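PDB 4H0A: uncharacterized protein from Staphylococcus aureus subsp. aureus, which is of unknown function but belongs to the CAP family of cysteine-rich secretory proteins, joining a CAP-associated N-terminal region to a CAP domain. Local coordinates for residues A[60-68]-A[194-205]. Sequence-based numbering, arbitrary orientation.
Sequences DRVYPFRDG and HNKRPVEQNPNQ. With EDO (1,2-ethanediol), chain D.
N204 lies flat on the ring of Y63, amide and ring planes only 3° apart, with CB 3.6 Å from the ring centroid in a CH-pi contact. Both polar atoms of that amide are used. OD1 takes R61 NH1 on a lone pair at 3.0 Å and also a hydroxyl of an ethanediol, probably from the crystallisation liquor; ND2 reaches back to E200 O at 2.8 Å and to the diol's other oxygen. R61 NH1 bonds N204 O as well, while R61 NH2 makes a salt bridge with E211. Next along, P64 rests on P198 and E200, and Q201, with CG anti to the backbone N (chi1 -169°) and its chain running straight out, brings OE1 to R66 N at 2.9 Å. Strand 61-65 is an edge of the seven-stranded antiparallel sheet in the CAP-associated region, so this packing docks that edge against the start of helix 201-219. Toward the more solvent-exposed end, H194 and N195 are poorly ordered. The R66 guanidinium stacks on H194; over its opposite face R197 NH2 sits 3.1 Å from R66 NH2, like charges that cannot hydrogen-bond, probably eased by R197's salt bridge to D314. H194 ND1 gives D67 OD2 a nearly straight bond (170°), and N195 OD1 receives D67 N at 2.8 Å.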
ATOM      1  N   ASP A  60      -0.143 -17.676   2.013  1.00 31.65           N
ATOM      2  CA  ASP A  60      -0.357 -17.886   0.582  1.00 32.04           C
ATOM      3  C   ASP A  60       0.916 -17.626  -0.211  1.00 32.80           C
ATOM      4  O   ASP A  60       1.173 -18.296  -1.206  1.00 31.78           O
ATOM      5  CB  ASP A  60      -1.483 -16.965   0.083  1.00 34.05           C
ATOM      6  CG  ASP A  60      -2.822 -17.332   0.703  1.00 52.98           C
ATOM      7  OD1 ASP A  60      -3.308 -18.448   0.443  1.00 56.64           O
ATOM      8  OD2 ASP A  60      -3.336 -16.540   1.512  1.00 60.77           O
ATOM      9  N   ARG A  61       1.705 -16.660   0.251  1.00 28.48           N
ATOM     10  CA  ARG A  61       2.906 -16.184  -0.410  1.00 28.84           C
ATOM     11  C   ARG A  61       3.906 -15.732   0.653  1.00 31.91           C
ATOM     12  O   ARG A  61       3.482 -15.060   1.595  1.00 31.19           O
ATOM     13  CB  ARG A  61       2.438 -14.970  -1.267  1.00 34.01           C
ATOM     14  CG  ARG A  61       3.291 -14.570  -2.407  1.00 42.31           C
ATOM     15  CD  ARG A  61       2.559 -13.770  -3.466  1.00 36.50           C
ATOM     16  NE  ARG A  61       1.775 -12.624  -2.970  1.00 32.34           N
ATOM     17  CZ  ARG A  61       2.117 -11.335  -3.032  1.00 39.20           C
ATOM     18  NH1 ARG A  61       3.305 -10.974  -3.498  1.00 29.39           N
ATOM     19  NH2 ARG A  61       1.271 -10.396  -2.617  1.00 32.03           N
ATOM     20  N   VAL A  62       5.198 -16.089   0.532  1.00 27.80           N
ATOM     21  CA  VAL A  62       6.252 -15.627   1.456  1.00 27.12           C
ATOM     22  C   VAL A  62       7.417 -15.197   0.606  1.00 30.66           C
ATOM     23  O   VAL A  62       7.840 -15.980  -0.241  1.00 29.55           O
ATOM     24  CB  VAL A  62       6.692 -16.689   2.490  1.00 30.73           C
ATOM     25  CG1 VAL A  62       7.813 -16.156   3.398  1.00 29.90           C
ATOM     26  CG2 VAL A  62       5.498 -17.178   3.315  1.00 30.41           C
ATOM     27  N   TYR A  63       7.942 -13.975   0.810  0.50 27.82           N
ATOM     28  CA  TYR A  63       9.033 -13.468  -0.016  0.50 28.22           C
ATOM     29  C   TYR A  63       9.887 -12.433   0.706  0.50 32.98           C
ATOM     30  O   TYR A  63       9.377 -11.655   1.514  0.50 31.06           O
ATOM     31  CB  TYR A  63       8.467 -12.825  -1.297  0.50 28.73           C
ATOM     32  CG  TYR A  63       7.364 -11.820  -1.041  0.50 29.26           C
ATOM     33  CD1 TYR A  63       6.048 -12.230  -0.873  0.50 30.32           C
ATOM     34  CD2 TYR A  63       7.635 -10.456  -0.976  0.50 30.21           C
ATOM     35  CE1 TYR A  63       5.029 -11.313  -0.624  0.50 31.75           C
ATOM     36  CE2 TYR A  63       6.621  -9.527  -0.749  0.50 30.68           C
ATOM     37  CZ  TYR A  63       5.316  -9.959  -0.567  0.50 34.72           C
ATOM     38  OH  TYR A  63       4.322  -9.033  -0.325  0.50 33.27           O
ATOM     39  N   PRO A  64      11.177 -12.355   0.354  1.00 32.47           N
ATOM     40  CA  PRO A  64      12.023 -11.327   0.964  1.00 34.20           C
ATOM     41  C   PRO A  64      11.854  -9.976   0.281  1.00 45.16           C
ATOM     42  O   PRO A  64      11.494  -9.900  -0.891  1.00 43.07           O
ATOM     43  CB  PRO A  64      13.439 -11.858   0.715  1.00 37.19           C
ATOM     44  CG  PRO A  64      13.326 -12.606  -0.579  1.00 41.21           C
ATOM     45  CD  PRO A  64      11.942 -13.190  -0.609  1.00 34.38           C
ATOM     46  N   PHE A  65      12.192  -8.910   0.991  1.00 47.23           N
ATOM     47  CA  PHE A  65      12.329  -7.598   0.370  1.00 50.73           C
ATOM     48  C   PHE A  65      13.582  -6.929   0.984  1.00 58.89           C
ATOM     49  O   PHE A  65      14.259  -7.561   1.803  1.00 59.62           O
ATOM     50  CB  PHE A  65      11.051  -6.772   0.411  1.00 52.68           C
ATOM     51  CG  PHE A  65      10.537  -6.321   1.742  1.00 55.15           C
ATOM     52  CD1 PHE A  65       9.657  -7.111   2.459  1.00 55.69           C
ATOM     53  CD2 PHE A  65      10.744  -5.015   2.174  1.00 58.41           C
ATOM     54  CE1 PHE A  65       9.082  -6.643   3.636  1.00 56.60           C
ATOM     55  CE2 PHE A  65      10.164  -4.551   3.349  1.00 60.80           C
ATOM     56  CZ  PHE A  65       9.316  -5.359   4.060  1.00 57.19           C
ATOM     57  N   ARG A  66      13.992  -5.764   0.461  1.00 57.56           N
ATOM     58  CA  ARG A  66      15.241  -5.097   0.891  1.00 59.02           C
ATOM     59  C   ARG A  66      15.341  -4.882   2.409  1.00 59.73           C
ATOM     60  O   ARG A  66      14.339  -4.792   3.102  1.00 57.03           O
ATOM     61  CB  ARG A  66      15.439  -3.728   0.187  1.00 63.17           C
ATOM     62  CG  ARG A  66      14.200  -2.830   0.205  1.00 77.32           C
ATOM     63  CD  ARG A  66      14.487  -1.344   0.250  1.00 91.08           C
ATOM     64  NE  ARG A  66      15.051  -0.836  -1.003  1.00101.16           N
ATOM     65  CZ  ARG A  66      14.997   0.432  -1.415  1.00115.74           C
ATOM     66  NH1 ARG A  66      14.381   1.357  -0.681  1.00100.74           N
ATOM     67  NH2 ARG A  66      15.546   0.784  -2.572  1.00105.03           N
ATOM     68  N   ASP A  67      16.577  -4.779   2.891  1.00 57.78           N
ATOM     69  CA  ASP A  67      16.948  -4.524   4.285  1.00 57.87           C
ATOM     70  C   ASP A  67      16.581  -5.684   5.232  1.00 56.27           C
ATOM     71  O   ASP A  67      16.417  -5.458   6.430  1.00 56.97           O
ATOM     72  CB  ASP A  67      16.348  -3.197   4.795  1.00 60.67           C
ATOM     73  CG  ASP A  67      16.503  -2.064   3.807  1.00 70.56           C
ATOM     74  OD1 ASP A  67      17.607  -1.920   3.236  1.00 73.14           O
ATOM     75  OD2 ASP A  67      15.509  -1.357   3.559  1.00 74.59           O
ATOM     76  N   GLY A  68      16.541  -6.908   4.717  1.00 48.38           N
ATOM     77  CA  GLY A  68      16.359  -8.097   5.538  1.00 46.20           C
ATOM     78  C   GLY A  68      14.984  -8.378   6.100  1.00 47.02           C
ATOM     79  O   GLY A  68      14.887  -9.107   7.090  1.00 45.83           O
ATOM     80  N   HIS A 194      19.646   2.137   1.702  1.00 85.23           N
ATOM     81  CA  HIS A 194      19.071   0.811   1.450  1.00 81.63           C
ATOM     82  C   HIS A 194      20.002  -0.074   0.639  1.00 84.88           C
ATOM     83  O   HIS A 194      20.720   0.411  -0.240  1.00 86.69           O
ATOM     84  CB  HIS A 194      17.731   0.953   0.719  1.00 80.55           C
ATOM     85  CG  HIS A 194      16.763   1.835   1.442  1.00 84.03           C
ATOM     86  ND1 HIS A 194      15.924   1.337   2.421  1.00 83.85           N
ATOM     87  CD2 HIS A 194      16.566   3.169   1.338  1.00 87.88           C
ATOM     88  CE1 HIS A 194      15.234   2.371   2.870  1.00 84.06           C
ATOM     89  NE2 HIS A 194      15.582   3.496   2.242  1.00 86.79           N
ATOM     90  N   ASN A 195      19.971  -1.385   0.927  1.00 78.35           N
ATOM     91  CA  ASN A 195      20.780  -2.363   0.201  1.00 77.92           C
ATOM     92  C   ASN A 195      20.026  -2.777  -1.078  1.00 78.12           C
ATOM     93  O   ASN A 195      18.876  -2.367  -1.283  1.00 77.05           O
ATOM     94  CB  ASN A 195      21.136  -3.582   1.093  1.00 79.44           C
ATOM     95  CG  ASN A 195      19.994  -4.505   1.483  1.00107.80           C
ATOM     96  OD1 ASN A 195      18.808  -4.169   1.379  1.00104.17           O
ATOM     97  ND2 ASN A 195      20.329  -5.681   1.997  1.00100.06           N
ATOM     98  N   LYS A 196      20.677  -3.582  -1.929  1.00 72.12           N
ATOM     99  CA  LYS A 196      20.109  -4.082  -3.188  1.00 69.97           C
ATOM    100  C   LYS A 196      18.763  -4.787  -2.962  1.00 67.65           C
ATOM    101  O   LYS A 196      18.600  -5.491  -1.959  1.00 66.28           O
ATOM    102  CB  LYS A 196      21.109  -5.064  -3.842  1.00 73.88           C
ATOM    103  CG  LYS A 196      20.632  -5.756  -5.117  1.00 91.35           C
ATOM    104  CD  LYS A 196      21.794  -6.449  -5.836  1.00104.03           C
ATOM    105  CE  LYS A 196      21.354  -7.433  -6.897  1.00110.72           C
ATOM    106  NZ  LYS A 196      20.766  -6.758  -8.085  1.00119.12           N
ATOM    107  N   ARG A 197      17.798  -4.594  -3.885  1.00 60.46           N
ATOM    108  CA  ARG A 197      16.517  -5.292  -3.789  1.00 56.95           C
ATOM    109  C   ARG A 197      16.733  -6.765  -4.137  1.00 57.53           C
ATOM    110  O   ARG A 197      17.368  -7.048  -5.157  1.00 57.23           O
ATOM    111  CB  ARG A 197      15.460  -4.699  -4.752  1.00 56.29           C
ATOM    112  CG  ARG A 197      15.034  -3.281  -4.429  1.00 69.50           C
ATOM    113  CD  ARG A 197      13.900  -2.820  -5.333  1.00 82.71           C
ATOM    114  NE  ARG A 197      13.338  -1.536  -4.899  1.00 94.48           N
ATOM    115  CZ  ARG A 197      13.867  -0.337  -5.143  1.00112.31           C
ATOM    116  NH1 ARG A 197      14.996  -0.225  -5.842  1.00 99.01           N
ATOM    117  NH2 ARG A 197      13.272   0.762  -4.693  1.00104.69           N
ATOM    118  N   PRO A 198      16.212  -7.734  -3.370  1.00 50.96           N
ATOM    119  CA  PRO A 198      16.346  -9.131  -3.820  1.00 49.77           C
ATOM    120  C   PRO A 198      15.535  -9.349  -5.105  1.00 48.47           C
ATOM    121  O   PRO A 198      14.589  -8.596  -5.377  1.00 44.95           O
ATOM    122  CB  PRO A 198      15.795  -9.945  -2.643  1.00 50.36           C
ATOM    123  CG  PRO A 198      14.889  -9.026  -1.929  1.00 53.82           C
ATOM    124  CD  PRO A 198      15.406  -7.630  -2.137  1.00 50.83           C
ATOM    125  N   VAL A 199      15.917 -10.367  -5.898  1.00 43.38           N
ATOM    126  CA  VAL A 199      15.248 -10.711  -7.163  1.00 42.48           C
ATOM    127  C   VAL A 199      13.720 -10.934  -6.972  1.00 42.91           C
ATOM    128  O   VAL A 199      12.952 -10.672  -7.901  1.00 42.21           O
ATOM    129  CB  VAL A 199      15.926 -11.957  -7.830  1.00 47.58           C
ATOM    130  CG1 VAL A 199      15.700 -13.238  -7.017  1.00 46.07           C
ATOM    131  CG2 VAL A 199      15.455 -12.144  -9.270  1.00 48.07           C
ATOM    132  N   GLU A 200      13.283 -11.407  -5.788  1.00 37.16           N
ATOM    133  CA  GLU A 200      11.862 -11.661  -5.518  1.00 35.46           C
ATOM    134  C   GLU A 200      11.047 -10.418  -5.305  1.00 38.77           C
ATOM    135  O   GLU A 200       9.822 -10.507  -5.385  1.00 37.98           O
ATOM    136  CB  GLU A 200      11.672 -12.520  -4.250  1.00 35.76           C
ATOM    137  CG  GLU A 200      12.234 -13.926  -4.321  1.00 40.04           C
ATOM    138  CD  GLU A 200      13.686 -14.082  -3.902  1.00 60.33           C
ATOM    139  OE1 GLU A 200      14.404 -13.056  -3.842  1.00 48.65           O
ATOM    140  OE2 GLU A 200      14.115 -15.235  -3.668  1.00 50.89           O
ATOM    141  N   GLN A 201      11.670  -9.280  -4.974  1.00 36.44           N
ATOM    142  CA  GLN A 201      10.895  -8.096  -4.609  1.00 35.35           C
ATOM    143  C   GLN A 201      10.009  -7.559  -5.743  1.00 38.58           C
ATOM    144  O   GLN A 201       8.810  -7.557  -5.565  1.00 38.28           O
ATOM    145  CB  GLN A 201      11.800  -6.977  -4.072  1.00 37.47           C
ATOM    146  CG  GLN A 201      10.977  -5.842  -3.445  1.00 45.18           C
ATOM    147  CD  GLN A 201      11.814  -4.819  -2.718  1.00 64.42           C
ATOM    148  OE1 GLN A 201      12.840  -5.131  -2.112  1.00 59.72           O
ATOM    149  NE2 GLN A 201      11.357  -3.582  -2.693  1.00 57.59           N
ATOM    150  N   ASN A 202      10.570  -7.082  -6.867  1.00 36.11           N
ATOM    151  CA  ASN A 202       9.759  -6.506  -7.960  1.00 36.19           C
ATOM    152  C   ASN A 202       8.561  -7.394  -8.377  1.00 36.40           C
ATOM    153  O   ASN A 202       7.438  -6.896  -8.358  1.00 36.09           O
ATOM    154  CB  ASN A 202      10.624  -6.203  -9.191  1.00 39.62           C
ATOM    155  CG  ASN A 202      11.526  -4.996  -9.062  1.00 59.70           C
ATOM    156  OD1 ASN A 202      11.337  -4.123  -8.206  1.00 52.19           O
ATOM    157  ND2 ASN A 202      12.519  -4.911  -9.947  1.00 55.41           N
ATOM    158  N   PRO A 203       8.714  -8.688  -8.712  1.00 32.27           N
ATOM    159  CA  PRO A 203       7.519  -9.467  -9.107  1.00 30.48           C
ATOM    160  C   PRO A 203       6.483  -9.596  -7.983  1.00 33.16           C
ATOM    161  O   PRO A 203       5.296  -9.651  -8.270  1.00 32.56           O
ATOM    162  CB  PRO A 203       8.087 -10.844  -9.504  1.00 32.27           C
ATOM    163  CG  PRO A 203       9.464 -10.881  -8.968  1.00 37.55           C
ATOM    164  CD  PRO A 203       9.953  -9.480  -8.850  1.00 33.92           C
ATOM    165  N   ASN A 204       6.913  -9.654  -6.712  1.00 30.14           N
ATOM    166  CA  ASN A 204       5.959  -9.776  -5.599  1.00 28.54           C
ATOM    167  C   ASN A 204       5.281  -8.435  -5.301  1.00 31.86           C
ATOM    168  O   ASN A 204       4.124  -8.445  -4.870  1.00 30.63           O
ATOM    169  CB  ASN A 204       6.628 -10.350  -4.367  1.00 27.02           C
ATOM    170  CG  ASN A 204       6.702 -11.841  -4.477  1.00 35.46           C
ATOM    171  OD1 ASN A 204       5.671 -12.503  -4.375  1.00 29.69           O
ATOM    172  ND2 ASN A 204       7.858 -12.390  -4.836  1.00 25.70           N
ATOM    173  N   GLN A 205       5.963  -7.289  -5.544  1.00 30.64           N
ATOM    174  CA  GLN A 205       5.323  -5.980  -5.363  0.50 30.96           C
ATOM    175  C   GLN A 205       4.240  -5.825  -6.418  1.00 35.77           C
ATOM    176  O   GLN A 205       3.205  -5.240  -6.137  1.00 35.61           O
ATOM    177  CB  GLN A 205       6.328  -4.812  -5.454  0.50 33.41           C
ATOM    178  CG  GLN A 205       7.385  -4.749  -4.346  0.50 38.41           C
ATOM    179  CD  GLN A 205       6.817  -4.752  -2.953  0.50 46.92           C
ATOM    180  OE1 GLN A 205       7.030  -5.686  -2.175  0.50 37.79           O
ATOM    181  NE2 GLN A 205       6.109  -3.697  -2.596  0.50 39.20           N
TER
HETATM  182  C1  EDO D 402       7.705 -16.067  -3.658  1.00 36.32           C
HETATM  183  O1  EDO D 402       8.637 -15.281  -4.483  1.00 34.13           O
HETATM  184  C2  EDO D 402       6.294 -15.475  -3.481  1.00 33.83           C
HETATM  185  O2  EDO D 402       5.566 -15.257  -4.729  1.00 30.79           O
HETATM  186  O   HOH W   1       4.316  -6.383  -1.022  1.00 33.93           O
HETATM  187  O   HOH W   2      17.749  -7.890   1.794  1.00 70.34           O